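Local coordinates for 16L protein (Yaba-like disease virus, PDB 6TQP), which is a poxviral Bcl-2-like protein that probably inhibits apoptosis of the infected host cell, at residues I24-L29 with L46-C51. Sequence-based numbering, arbitrary orientation.
Sequences INEKAL and LIKEDC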
loop_
_atom_site.group_PDB
_atom_site.type_symbol
_atom_site.label_atom_id
_atom_site.label_comp_id
_atom_site.label_asym_id
_atom_site.label_seq_id
_atom_site.Cartn_x
_atom_site.Cartn_y
_atom_site.Cartn_z
ATOM N N ILE A 24 -5.095 -2.177 -5.968
ATOM C CA ILE A 24 -3.872 -2.280 -6.759
ATOM C C ILE A 24 -4.185 -2.765 -8.171
ATOM O O ILE A 24 -3.660 -2.227 -9.154
ATOM C CB ILE A 24 -2.861 -3.197 -6.042
ATOM C CG1 ILE A 24 -2.436 -2.578 -4.702
ATOM C CG2 ILE A 24 -1.634 -3.456 -6.923
ATOM C CD1 ILE A 24 -1.779 -1.207 -4.790
ATOM N N ASN A 25 -5.047 -3.781 -8.304
ATOM C CA ASN A 25 -5.407 -4.250 -9.639
ATOM C C ASN A 25 -6.111 -3.156 -10.429
ATOM O O ASN A 25 -5.905 -3.023 -11.641
ATOM C CB ASN A 25 -6.293 -5.496 -9.557
ATOM C CG ASN A 25 -5.535 -6.726 -9.092
ATOM O OD1 ASN A 25 -4.303 -6.787 -9.173
ATOM N ND2 ASN A 25 -6.267 -7.717 -8.602
ATOM N N GLU A 26 -6.944 -2.360 -9.759
ATOM C CA GLU A 26 -7.625 -1.261 -10.432
ATOM C C GLU A 26 -6.625 -0.229 -10.948
ATOM O O GLU A 26 -6.797 0.322 -12.043
ATOM C CB GLU A 26 -8.644 -0.629 -9.478
ATOM C CG GLU A 26 -9.277 0.666 -9.977
ATOM C CD GLU A 26 -10.483 1.088 -9.142
ATOM O OE1 GLU A 26 -11.439 0.293 -9.026
ATOM O OE2 GLU A 26 -10.476 2.214 -8.605
ATOM N N LYS A 27 -5.565 0.035 -10.182
ATOM C CA LYS A 27 -4.532 0.969 -10.617
ATOM C C LYS A 27 -3.602 0.359 -11.656
ATOM O O LYS A 27 -3.006 1.098 -12.446
ATOM C CB LYS A 27 -3.719 1.451 -9.406
ATOM C CG LYS A 27 -4.452 2.471 -8.534
ATOM C CD LYS A 27 -4.868 3.676 -9.361
ATOM C CE LYS A 27 -4.868 4.979 -8.584
ATOM N NZ LYS A 27 -3.925 5.947 -9.209
ATOM N N ALA A 28 -3.464 -0.965 -11.666
ATOM C CA ALA A 28 -2.766 -1.662 -12.734
ATOM C C ALA A 28 -3.579 -1.711 -14.018
ATOM O O ALA A 28 -3.060 -2.176 -15.037
ATOM C CB ALA A 28 -2.450 -3.100 -12.324
ATOM N N LEU A 29 -4.842 -1.280 -13.980
ATOM C CA LEU A 29 -5.754 -1.439 -15.110
ATOM C C LEU A 29 -5.893 -2.913 -15.471
ATOM O O LEU A 29 -5.972 -3.287 -16.643
ATOM C CB LEU A 29 -5.291 -0.609 -16.309
ATOM C CG LEU A 29 -5.151 0.875 -15.955
ATOM C CD1 LEU A 29 -4.293 1.612 -16.973
ATOM C CD2 LEU A 29 -6.533 1.523 -15.824
ATOM N N LEU A 46 -12.832 5.022 0.760
ATOM C CA LEU A 46 -12.042 5.829 1.685
ATOM C C LEU A 46 -10.556 5.741 1.355
ATOM O O LEU A 46 -9.850 6.758 1.302
ATOM C CB LEU A 46 -12.300 5.375 3.115
ATOM C CG LEU A 46 -13.735 5.595 3.611
ATOM C CD1 LEU A 46 -13.925 4.944 4.971
ATOM C CD2 LEU A 46 -14.086 7.082 3.677
ATOM N N ILE A 47 -10.067 4.529 1.128
ATOM C CA ILE A 47 -8.645 4.323 0.874
ATOM C C ILE A 47 -8.245 4.946 -0.454
ATOM O O ILE A 47 -7.152 5.510 -0.595
ATOM C CB ILE A 47 -8.339 2.820 0.899
ATOM C CG1 ILE A 47 -8.328 2.320 2.345
ATOM C CG2 ILE A 47 -7.027 2.509 0.175
ATOM C CD1 ILE A 47 -8.378 0.827 2.462
ATOM N N LYS A 48 -9.108 4.822 -1.459
ATOM C CA LYS A 48 -8.797 5.366 -2.773
ATOM C C LYS A 48 -8.532 6.863 -2.701
ATOM O O LYS A 48 -7.600 7.368 -3.338
ATOM C CB LYS A 48 -9.952 5.068 -3.733
ATOM C CG LYS A 48 -9.728 5.505 -5.170
ATOM C CD LYS A 48 -10.908 5.083 -6.053
ATOM C CE LYS A 48 -10.667 5.443 -7.518
ATOM N NZ LYS A 48 -11.867 5.215 -8.370
ATOM N N GLU A 49 -9.352 7.595 -1.946
ATOM C CA GLU A 49 -9.157 9.038 -1.837
ATOM C C GLU A 49 -7.838 9.362 -1.150
ATOM O O GLU A 49 -7.085 10.232 -1.606
ATOM C CB GLU A 49 -10.314 9.673 -1.072
ATOM C CG GLU A 49 -11.635 9.645 -1.800
ATOM C CD GLU A 49 -12.742 10.275 -0.985
ATOM O OE1 GLU A 49 -12.540 10.462 0.236
ATOM O OE2 GLU A 49 -13.805 10.585 -1.563
ATOM N N ASP A 50 -7.561 8.705 -0.024
ATOM C CA ASP A 50 -6.313 8.960 0.688
ATOM C C ASP A 50 -5.104 8.632 -0.180
ATOM O O ASP A 50 -4.150 9.414 -0.257
ATOM C CB ASP A 50 -6.266 8.154 1.986
ATOM C CG ASP A 50 -7.304 8.607 2.996
ATOM O OD1 ASP A 50 -7.808 9.744 2.874
ATOM O OD2 ASP A 50 -7.605 7.825 3.922
ATOM N N CYS A 51 -5.124 7.477 -0.851
ATOM C CA CYS A 51 -3.951 7.059 -1.613
ATOM C C CYS A 51 -3.756 7.901 -2.868
ATOM O O CYS A 51 -2.613 8.174 -3.252
ATOM C CB CYS A 51 -4.052 5.574 -1.948
ATOM S SG CYS A 51 -3.927 4.545 -0.453
#
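The last turn of helix 12-27 and a turn in the N-terminal half of helix 38-68 face each other with E26 CA and K48 CA 10.2 Å apart. They meet at the protein surface through the side chains of E26 and K48 alone, burying just 72 Å² between the segments. Both residues point their CB toward the other helix. K48 is drawn out at full length, all four side-chain torsions near 180° (chi1 -176°), which carries its ammonium group across to the neighbouring helix. E26 also extends through CG and CD (chi1 171°), and the two chains cross at about a right angle. One carboxylate oxygen does the touching: E26 OE2 lies 3.3 Å from K48 NZ, a salt bridge whose hydrogen bond is weak, and 3.4 Å from K48 CE. The lysine thus presents its last methylene as well as its amine to the same oxygen. The bridge links the first two helices of the all-helical Bcl-2-like fold of the poxviral M11L family. Deeper in the fold, I24 packs on I106 and S107 of helix 96-113, while I47 meets V19 of helix 12-27. Just beyond E26 the helix closes in a Schellman motif: L29 has positive phi, and L29 N reaches back to E26 O only weakly, at 3.2 Å. The K48 side chain also touches Y23 of helix 12-27.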